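Local coordinates for putative histidinol-phosphate aminotransferase (Burkholderia pseudomallei, PDB 3P1T), which probably transfers the amino group between L-histidinol phosphate and 2-oxoglutarate with the help of pyridoxal 5'-phosphate, a step of histidine biosynthesis, at residues Arg55-Leu60 with Asp69-Val74; Ala61-Cys66 with Lys198-Ala203; Leu291-Glu296 with Leu330-Asp335. All blocks are in the same frame, centred on the assembly; numbering follows the deposited sequence.

In the fold
Contacts 1 and 2 share helix 52-64 and lie side by side, their centres 10 Å apart. Leu71 of contact 1 bridges them, with CD2 3.7 Å from both Ala61 CA and Cys66 SG. Contact 1 sets the helix against the edge strand of the large sheet, whereas contact 2 ties its C-terminal end to the loop of Lys198. That lysine, probably the one that carries pyridoxal phosphate, hydrogen-bonds through NZ to a tartrate, probably from crystallisation, and to Tyr48 of the second subunit. Contact 3 lies across the chain's centre in the small C-terminal domain, its centre about 45 Å from that of contact 1 and 37 Å from that of contact 2.

Contact 1: residues Arg55-Leu60 with Asp69-Val74; sequences RVMRKL and DNLMLV
Leu71 pushes one methyl, CD1, into the hollow between Met57 and Leu60, two residues that lie almost one turn apart on the 55-60 part of helix 52-64. Leu71 CD1 lies 3.7 Å from CE of Met57, a selenomethionine here, and 4.0 Å from Leu60 CB. The other methyl, Leu71 CD2, faces the helix backbone, 4.1 Å from Leu60 C. The Met57 arm fills the complementary hollow, the one between Leu71 and Leu73. Bent at both chi2 and chi3, it curls toward the strand, so that Met57 SE lies 4.0 Å from Leu73 CB while CE runs on past Leu71 in the opposite direction to that side chain.

The strand 71-74 that receives the helix is an edge strand of the seven-stranded sheet of the large domain, the core of a fold type I pyridoxal-phosphate enzyme, and pairs antiparallel with strand 208-211. The axes of the short helix and strand segments approach to 9.6 Å, and their N-to-C directions make an angle of 121°. Leu71 and Leu73 look toward the helix, and Met72 between them turns away, against Met220 and Leu210.

Further along the strand, Leu73 sends its branch out with CG anti to the backbone N (chi1 178°), which carries Leu73 CD1 to within 4.2 Å of Leu60 CD1. Leu234 and Leu237 of helix 231-241 also touch Leu73, and Leu241 touches Leu60. On another side of helix 52-64, Arg55 and Lys59 both form salt bridges with Glu238.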
loop_
_atom_site.group_PDB
_atom_site.type_symbol
_atom_site.label_atom_id
_atom_site.label_comp_id
_atom_site.label_asym_id
_atom_site.label_seq_id
_atom_site.Cartn_x
_atom_site.Cartn_y
_atom_site.Cartn_z
ATOM N N ARG A 55 -14.768 2.642 -9.754
ATOM C CA ARG A 55 -15.916 1.764 -9.540
ATOM C C ARG A 55 -16.002 1.325 -8.066
ATOM O O ARG A 55 -17.089 1.356 -7.494
ATOM C CB ARG A 55 -15.824 0.541 -10.459
ATOM C CG ARG A 55 -17.091 -0.310 -10.455
ATOM C CD ARG A 55 -16.980 -1.560 -11.320
ATOM N NE ARG A 55 -16.118 -2.603 -10.741
ATOM C CZ ARG A 55 -14.969 -3.026 -11.266
ATOM N NH1 ARG A 55 -14.524 -2.520 -12.410
ATOM N NH2 ARG A 55 -14.274 -3.982 -10.671
ATOM N N VAL A 56 -14.868 0.939 -7.456
ATOM C CA VAL A 56 -14.830 0.492 -6.059
ATOM C C VAL A 56 -15.070 1.707 -5.138
ATOM O O VAL A 56 -15.764 1.558 -4.125
ATOM C CB VAL A 56 -13.511 -0.266 -5.708
ATOM C CG1 VAL A 56 -13.439 -0.615 -4.233
ATOM C CG2 VAL A 56 -13.378 -1.537 -6.542
HETATM N N MSE A 57 -14.547 2.910 -5.505
HETATM C CA MSE A 57 -14.759 4.139 -4.699
HETATM C C MSE A 57 -16.242 4.435 -4.571
HETATM O O MSE A 57 -16.707 4.737 -3.473
HETATM C CB MSE A 57 -14.031 5.364 -5.284
HETATM C CG MSE A 57 -12.517 5.313 -5.099
HETATM SE SE MSE A 57 -12.029 5.179 -3.237
HETATM C CE MSE A 57 -12.416 6.932 -2.609
ATOM N N ARG A 58 -16.977 4.284 -5.688
ATOM C CA ARG A 58 -18.406 4.491 -5.787
ATOM C C ARG A 58 -19.124 3.440 -4.964
ATOM O O ARG A 58 -20.064 3.784 -4.248
ATOM C CB ARG A 58 -18.817 4.441 -7.258
ATOM C CG ARG A 58 -20.312 4.595 -7.526
ATOM C CD ARG A 58 -20.672 4.431 -9.003
ATOM N NE ARG A 58 -20.211 3.163 -9.588
ATOM C CZ ARG A 58 -20.850 1.997 -9.493
ATOM N NH1 ARG A 58 -21.976 1.901 -8.795
ATOM N NH2 ARG A 58 -20.355 0.913 -10.075
ATOM N N LYS A 59 -18.665 2.164 -5.041
ATOM C CA LYS A 59 -19.242 1.040 -4.287
ATOM C C LYS A 59 -19.117 1.296 -2.773
ATOM O O LYS A 59 -20.078 1.061 -2.054
ATOM C CB LYS A 59 -18.572 -0.298 -4.672
ATOM C CG LYS A 59 -19.417 -1.246 -5.538
ATOM C CD LYS A 59 -19.498 -0.845 -7.016
ATOM C CE LYS A 59 -20.354 -1.782 -7.839
ATOM N NZ LYS A 59 -19.787 -3.159 -7.925
ATOM N N LEU A 60 -17.955 1.800 -2.307
ATOM C CA LEU A 60 -17.701 2.166 -0.916
ATOM C C LEU A 60 -18.674 3.245 -0.456
ATOM O O LEU A 60 -19.256 3.133 0.630
ATOM C CB LEU A 60 -16.254 2.657 -0.736
ATOM C CG LEU A 60 -15.169 1.599 -0.714
ATOM C CD1 LEU A 60 -13.794 2.232 -0.931
ATOM C CD2 LEU A 60 -15.211 0.766 0.580
ATOM N N ASP A 69 -16.707 12.131 -1.774
ATOM C CA ASP A 69 -15.893 13.281 -1.374
ATOM C C ASP A 69 -15.542 13.249 0.126
ATOM O O ASP A 69 -14.660 13.987 0.569
ATOM C CB ASP A 69 -16.646 14.582 -1.683
ATOM C CG ASP A 69 -17.073 14.723 -3.124
ATOM O OD1 ASP A 69 -18.273 14.460 -3.419
ATOM O OD2 ASP A 69 -16.227 15.153 -3.956
ATOM N N ASN A 70 -16.241 12.417 0.903
ATOM C CA ASN A 70 -16.050 12.356 2.344
ATOM C C ASN A 70 -15.326 11.072 2.796
ATOM O O ASN A 70 -15.125 10.893 4.002
ATOM C CB ASN A 70 -17.413 12.462 3.024
ATOM C CG ASN A 70 -17.977 13.849 2.928
ATOM O OD1 ASN A 70 -18.937 14.115 2.198
ATOM N ND2 ASN A 70 -17.317 14.783 3.582
ATOM N N LEU A 71 -14.891 10.215 1.848
ATOM C CA LEU A 71 -14.203 8.983 2.212
ATOM C C LEU A 71 -12.909 8.824 1.418
ATOM O O LEU A 71 -12.834 9.237 0.266
ATOM C CB LEU A 71 -15.094 7.741 2.039
ATOM C CG LEU A 71 -15.375 7.260 0.642
ATOM C CD1 LEU A 71 -14.483 6.107 0.293
ATOM C CD2 LEU A 71 -16.767 6.775 0.547
HETATM N N MSE A 72 -11.906 8.195 2.053
HETATM C CA MSE A 72 -10.586 7.896 1.500
HETATM C C MSE A 72 -10.221 6.429 1.803
HETATM O O MSE A 72 -10.338 6.006 2.969
HETATM C CB MSE A 72 -9.580 8.864 2.114
HETATM C CG MSE A 72 -8.223 8.825 1.467
HETATM SE SE MSE A 72 -7.014 10.161 2.164
HETATM C CE MSE A 72 -6.569 9.375 3.739
ATOM N N LEU A 73 -9.852 5.648 0.755
ATOM C CA LEU A 73 -9.445 4.241 0.881
ATOM C C LEU A 73 -7.973 4.231 1.310
ATOM O O LEU A 73 -7.155 4.913 0.684
ATOM C CB LEU A 73 -9.696 3.465 -0.435
ATOM C CG LEU A 73 -9.276 1.967 -0.488
ATOM C CD1 LEU A 73 -9.997 1.115 0.563
ATOM C CD2 LEU A 73 -9.558 1.382 -1.845
ATOM N N VAL A 74 -7.649 3.541 2.414
ATOM C CA VAL A 74 -6.295 3.583 2.971
ATOM C C VAL A 74 -5.733 2.187 3.271
ATOM O O VAL A 74 -6.485 1.223 3.457
ATOM C CB VAL A 74 -6.257 4.442 4.271
ATOM C CG1 VAL A 74 -6.477 5.913 3.975
ATOM C CG2 VAL A 74 -7.248 3.946 5.321
#

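Contact 2: residues Ala61-Cys66 with Lys198-Ala203; sequences AEHFSC and KSYGLA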
loop_
_atom_site.group_PDB
_atom_site.type_symbol
_atom_site.label_atom_id
_atom_site.label_comp_id
_atom_site.label_asym_id
_atom_site.label_seq_id
_atom_site.Cartn_x
_atom_site.Cartn_y
_atom_site.Cartn_z
ATOM N N ALA A 61 -18.872 4.275 -1.302
ATOM C CA ALA A 61 -19.764 5.402 -1.055
ATOM C C ALA A 61 -21.191 4.924 -0.847
ATOM O O ALA A 61 -21.863 5.398 0.075
ATOM C CB ALA A 61 -19.697 6.378 -2.216
ATOM N N GLU A 62 -21.628 3.947 -1.675
ATOM C CA GLU A 62 -22.947 3.324 -1.624
ATOM C C GLU A 62 -23.099 2.533 -0.343
ATOM O O GLU A 62 -24.100 2.690 0.361
ATOM C CB GLU A 62 -23.157 2.410 -2.842
ATOM C CG GLU A 62 -23.972 3.029 -3.968
ATOM C CD GLU A 62 -23.553 2.631 -5.380
ATOM O OE1 GLU A 62 -23.488 1.414 -5.677
ATOM O OE2 GLU A 62 -23.330 3.547 -6.207
ATOM N N HIS A 63 -22.097 1.692 -0.041
ATOM C CA HIS A 63 -22.082 0.812 1.114
ATOM C C HIS A 63 -22.216 1.611 2.427
ATOM O O HIS A 63 -23.044 1.252 3.267
ATOM C CB HIS A 63 -20.793 -0.034 1.115
ATOM C CG HIS A 63 -20.775 -1.099 2.169
ATOM N ND1 HIS A 63 -21.442 -2.299 1.992
ATOM C CD2 HIS A 63 -20.154 -1.117 3.371
ATOM C CE1 HIS A 63 -21.234 -2.993 3.097
ATOM N NE2 HIS A 63 -20.462 -2.321 3.958
ATOM N N PHE A 64 -21.439 2.703 2.587
ATOM C CA PHE A 64 -21.442 3.489 3.820
ATOM C C PHE A 64 -22.454 4.648 3.769
ATOM O O PHE A 64 -22.593 5.372 4.764
ATOM C CB PHE A 64 -20.037 4.012 4.104
ATOM C CG PHE A 64 -19.106 2.889 4.496
ATOM C CD1 PHE A 64 -19.140 2.353 5.773
ATOM C CD2 PHE A 64 -18.188 2.370 3.590
ATOM C CE1 PHE A 64 -18.282 1.310 6.137
ATOM C CE2 PHE A 64 -17.323 1.332 3.962
ATOM C CZ PHE A 64 -17.382 0.809 5.230
ATOM N N SER A 65 -23.201 4.769 2.648
ATOM C CA SER A 65 -24.245 5.769 2.388
ATOM C C SER A 65 -23.738 7.203 2.685
ATOM O O SER A 65 -24.357 7.965 3.428
ATOM C CB SER A 65 -25.510 5.465 3.187
ATOM O OG SER A 65 -26.089 4.228 2.802
ATOM N N CYS A 66 -22.610 7.564 2.080
ATOM C CA CYS A 66 -22.030 8.896 2.225
ATOM C C CYS A 66 -21.456 9.340 0.892
ATOM O O CYS A 66 -21.203 8.473 0.053
ATOM C CB CYS A 66 -20.963 8.891 3.308
ATOM S SG CYS A 66 -19.447 8.037 2.830
ATOM N N LYS A 198 -11.572 -7.273 10.134
ATOM C CA LYS A 198 -12.229 -8.167 11.087
ATOM C C LYS A 198 -13.488 -8.758 10.469
ATOM O O LYS A 198 -13.373 -9.696 9.689
ATOM C CB LYS A 198 -12.535 -7.437 12.421
ATOM C CG LYS A 198 -11.385 -6.579 12.980
ATOM C CD LYS A 198 -10.043 -7.315 13.142
ATOM C CE LYS A 198 -8.941 -6.393 13.581
ATOM N NZ LYS A 198 -7.623 -7.047 13.429
ATOM N N SER A 199 -14.668 -8.223 10.799
ATOM C CA SER A 199 -15.969 -8.667 10.313
ATOM C C SER A 199 -16.004 -8.923 8.798
ATOM O O SER A 199 -16.689 -9.859 8.378
ATOM C CB SER A 199 -17.016 -7.620 10.660
ATOM O OG SER A 199 -16.499 -6.308 10.496
ATOM N N TYR A 200 -15.282 -8.098 7.984
ATOM C CA TYR A 200 -15.252 -8.201 6.520
ATOM C C TYR A 200 -14.280 -9.299 6.028
ATOM O O TYR A 200 -14.344 -9.673 4.854
ATOM C CB TYR A 200 -14.881 -6.855 5.887
ATOM C CG TYR A 200 -15.988 -5.828 5.967
ATOM C CD1 TYR A 200 -16.133 -5.015 7.091
ATOM C CD2 TYR A 200 -16.882 -5.646 4.904
ATOM C CE1 TYR A 200 -17.140 -4.050 7.161
ATOM C CE2 TYR A 200 -17.898 -4.684 4.965
ATOM C CZ TYR A 200 -18.023 -3.887 6.097
ATOM O OH TYR A 200 -19.015 -2.932 6.164
ATOM N N GLY A 201 -13.416 -9.795 6.917
ATOM C CA GLY A 201 -12.468 -10.873 6.640
ATOM C C GLY A 201 -11.340 -10.604 5.652
ATOM O O GLY A 201 -10.855 -11.542 5.009
ATOM N N LEU A 202 -10.854 -9.355 5.566
ATOM C CA LEU A 202 -9.741 -9.028 4.667
ATOM C C LEU A 202 -8.468 -8.629 5.450
ATOM O O LEU A 202 -7.703 -7.797 4.963
ATOM C CB LEU A 202 -10.141 -7.894 3.707
ATOM C CG LEU A 202 -11.426 -8.058 2.892
ATOM C CD1 LEU A 202 -11.609 -6.890 1.978
ATOM C CD2 LEU A 202 -11.405 -9.320 2.076
ATOM N N ALA A 203 -8.209 -9.248 6.626
ATOM C CA ALA A 203 -7.050 -8.939 7.485
ATOM C C ALA A 203 -5.708 -8.983 6.721
ATOM O O ALA A 203 -4.846 -8.137 6.964
ATOM C CB ALA A 203 -6.993 -9.906 8.657
#
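The segment from Lys198 to Ala203 lies in the loop between strands 190-195 and 208-211, which probably carries the cofactor-binding lysine, and its Tyr200 reaches out to His63 near the C-terminal end of helix 52-64. Tyr200 OH and His63 NE2 are 2.7 Å apart in a hydrogen bond of 156° for which either could be the donor. Each group meets the other at its edge: the hydroxyl lies in the plane of the imidazole, and NE2 lies in the plane of the phenol. The rings themselves stand obliquely, with planes at 66° and centroids 5.7 Å apart.

With CG of His63 anti to the backbone N (chi1 -172°), the imidazole extends from the helix to meet the phenol coming from the opposite direction. Phe64 backs it: His63 CD2 rests 3.7 Å above the plane of the Phe64 ring, over its centre, and the CZ of Phe64 comes 4.2 Å from Tyr200 OH. Leu241 touches both His63 and Tyr200, while Phe196 meets the Tyr200 ring edge-to-face.

Helix 52-64 finishes in a Schellman motif, Cys66 N bonding to Ala61 O at 3.0 Å, and Lys198 to Gly201 form a type I beta turn closed by Gly201 N and Lys198 O at 2.8 Å. The sequence Lys-Ser-Tyr-Gly-Leu-Ala fits part of the family signature whose lysine, here probably Lys198, holds pyridoxal phosphate as a Schiff base in fold type I aminotransferases.

Contact 3: residues Leu291-Glu296 with Leu330-Asp335; sequences LRFLRE and LAEYSD
Phe293 and Tyr333 form the aromatic part of this contact, their rings inclined at 46° with centroids 4.6 Å apart, an oblique pair. The tyrosine meets one face of the phenylalanine: Tyr333 CD1 lies 3.4 Å above the Phe293 plane, over its centre. Beside it Tyr333 CB makes a CH-pi contact, 3.9 Å from the Phe293 centroid and 28° off the ring normal. Phe293 stretches toward helix 320-333 because its CG is anti to the backbone N (chi1 175°), and the two side chains pass in opposite directions.

The aliphatic part is smaller. Leu294 and Leu330 cross at about a right angle and touch through one methyl each, CD2 to CD2 at 3.9 Å.

Polar groups border the rings. The extended chain of Glu332 runs by the far end of Phe293, its CD 4.0 Å from Phe293 CZ, and its carboxylate forms a salt bridge with Arg297. The same arginine makes a cation-pi contact with Phe293 and donates to the Phe293 carbonyl, so one guanidinium links Glu332 and Phe293. Tyr333 OH is hydrogen-bonded to Thr290 OG1, which probably helps fix the tyrosine ring whose CD1 sits over the Phe293 face. Where helix 320-333 ends, Ser334 OG turns back to bond Ala331 O at 2.8 Å.

In the small C-terminal domain these two helices lie next to each other against the four-stranded sheet: Leu294 rests on Ile299 and Val301 of strand 299-303, and Leu330 on Ile315 of strand 312-316.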
loop_
_atom_site.group_PDB
_atom_site.type_symbol
_atom_site.label_atom_id
_atom_site.label_comp_id
_atom_site.label_asym_id
_atom_site.label_seq_id
_atom_site.Cartn_x
_atom_site.Cartn_y
_atom_site.Cartn_z
ATOM N N LEU A 291 0.459 -18.515 29.584
ATOM C CA LEU A 291 0.764 -18.515 28.148
ATOM C C LEU A 291 1.530 -19.793 27.760
ATOM O O LEU A 291 1.191 -20.434 26.766
ATOM C CB LEU A 291 1.563 -17.265 27.768
ATOM C CG LEU A 291 0.885 -15.932 28.016
ATOM C CD1 LEU A 291 1.914 -14.839 28.128
ATOM C CD2 LEU A 291 -0.156 -15.609 26.930
ATOM N N ARG A 292 2.510 -20.187 28.590
ATOM C CA ARG A 292 3.330 -21.389 28.420
ATOM C C ARG A 292 2.433 -22.648 28.473
ATOM O O ARG A 292 2.575 -23.522 27.612
ATOM C CB ARG A 292 4.422 -21.415 29.501
ATOM C CG ARG A 292 5.412 -22.563 29.396
ATOM C CD ARG A 292 6.633 -22.390 30.296
ATOM N NE ARG A 292 6.326 -22.283 31.732
ATOM C CZ ARG A 292 6.401 -21.155 32.441
ATOM N NH1 ARG A 292 6.778 -20.021 31.860
ATOM N NH2 ARG A 292 6.107 -21.156 33.734
ATOM N N PHE A 293 1.486 -22.707 29.446
ATOM C CA PHE A 293 0.499 -23.782 29.623
ATOM C C PHE A 293 -0.377 -23.957 28.367
ATOM O O PHE A 293 -0.562 -25.075 27.890
ATOM C CB PHE A 293 -0.395 -23.470 30.840
ATOM C CG PHE A 293 -1.543 -24.430 31.081
ATOM C CD1 PHE A 293 -2.787 -24.211 30.500
ATOM C CD2 PHE A 293 -1.389 -25.527 31.922
ATOM C CE1 PHE A 293 -3.838 -25.103 30.713
ATOM C CE2 PHE A 293 -2.457 -26.391 32.176
ATOM C CZ PHE A 293 -3.670 -26.184 31.555
ATOM N N LEU A 294 -0.938 -22.852 27.870
ATOM C CA LEU A 294 -1.786 -22.819 26.691
ATOM C C LEU A 294 -0.981 -23.153 25.417
ATOM O O LEU A 294 -1.536 -23.829 24.551
ATOM C CB LEU A 294 -2.480 -21.447 26.547
ATOM C CG LEU A 294 -3.533 -21.072 27.611
ATOM C CD1 LEU A 294 -4.047 -19.661 27.394
ATOM C CD2 LEU A 294 -4.705 -22.065 27.640
ATOM N N ARG A 295 0.303 -22.697 25.290
ATOM C CA ARG A 295 1.140 -23.019 24.121
ATOM C C ARG A 295 1.435 -24.516 24.073
ATOM O O ARG A 295 1.508 -25.083 22.979
ATOM C CB ARG A 295 2.459 -22.232 24.093
ATOM C CG ARG A 295 2.315 -20.754 23.704
ATOM C CD ARG A 295 3.660 -20.087 23.451
ATOM N NE ARG A 295 4.566 -20.199 24.598
ATOM C CZ ARG A 295 4.749 -19.246 25.505
ATOM N NH1 ARG A 295 4.113 -18.083 25.397
ATOM N NH2 ARG A 295 5.585 -19.440 26.518
ATOM N N GLU A 296 1.573 -25.164 25.251
ATOM C CA GLU A 296 1.793 -26.611 25.341
ATOM C C GLU A 296 0.602 -27.369 24.776
ATOM O O GLU A 296 0.766 -28.473 24.256
ATOM C CB GLU A 296 2.037 -27.049 26.794
ATOM C CG GLU A 296 3.456 -26.867 27.303
ATOM C CD GLU A 296 3.630 -27.096 28.796
ATOM O OE1 GLU A 296 3.008 -28.040 29.345
ATOM O OE2 GLU A 296 4.423 -26.345 29.410
ATOM N N LEU A 330 -8.457 -23.930 29.860
ATOM C CA LEU A 330 -8.510 -23.046 31.029
ATOM C C LEU A 330 -9.380 -23.679 32.137
ATOM O O LEU A 330 -9.228 -23.300 33.304
ATOM C CB LEU A 330 -8.982 -21.622 30.682
ATOM C CG LEU A 330 -7.978 -20.771 29.876
ATOM C CD1 LEU A 330 -8.586 -19.458 29.456
ATOM C CD2 LEU A 330 -6.715 -20.501 30.653
ATOM N N ALA A 331 -10.236 -24.670 31.807
ATOM C CA ALA A 331 -10.951 -25.402 32.858
ATOM C C ALA A 331 -9.934 -26.243 33.627
ATOM O O ALA A 331 -9.926 -26.228 34.862
ATOM C CB ALA A 331 -12.062 -26.266 32.279
ATOM N N GLU A 332 -9.004 -26.888 32.878
ATOM C CA GLU A 332 -7.907 -27.702 33.404
ATOM C C GLU A 332 -6.942 -26.834 34.237
ATOM O O GLU A 332 -6.540 -27.255 35.323
ATOM C CB GLU A 332 -7.158 -28.392 32.246
ATOM C CG GLU A 332 -6.098 -29.397 32.673
ATOM C CD GLU A 332 -5.127 -29.868 31.604
ATOM O OE1 GLU A 332 -5.424 -29.732 30.392
ATOM O OE2 GLU A 332 -4.056 -30.387 31.991
ATOM N N TYR A 333 -6.612 -25.625 33.747
ATOM C CA TYR A 333 -5.708 -24.679 34.403
ATOM C C TYR A 333 -6.288 -24.124 35.721
ATOM O O TYR A 333 -5.503 -23.834 36.627
ATOM C CB TYR A 333 -5.386 -23.515 33.454
ATOM C CG TYR A 333 -4.243 -22.624 33.903
ATOM C CD1 TYR A 333 -2.945 -23.121 34.019
ATOM C CD2 TYR A 333 -4.437 -21.263 34.112
ATOM C CE1 TYR A 333 -1.883 -22.300 34.402
ATOM C CE2 TYR A 333 -3.384 -20.431 34.501
ATOM C CZ TYR A 333 -2.103 -20.950 34.631
ATOM O OH TYR A 333 -1.055 -20.119 34.969
ATOM N N SER A 334 -7.637 -24.000 35.855
ATOM C CA SER A 334 -8.264 -23.472 37.085
ATOM C C SER A 334 -8.158 -24.486 38.268
ATOM O O SER A 334 -8.579 -24.167 39.389
ATOM C CB SER A 334 -9.723 -23.084 36.850
ATOM O OG SER A 334 -10.575 -24.205 36.685
ATOM N N ASP A 335 -7.556 -25.674 38.022
ATOM C CA ASP A 335 -7.286 -26.700 39.028
ATOM C C ASP A 335 -5.818 -26.617 39.467
ATOM O O ASP A 335 -5.517 -26.116 40.554
ATOM C CB ASP A 335 -7.622 -28.098 38.481
ATOM C CG ASP A 335 -9.087 -28.288 38.144
ATOM O OD1 ASP A 335 -9.929 -28.145 39.059
ATOM O OD2 ASP A 335 -9.390 -28.622 36.980
#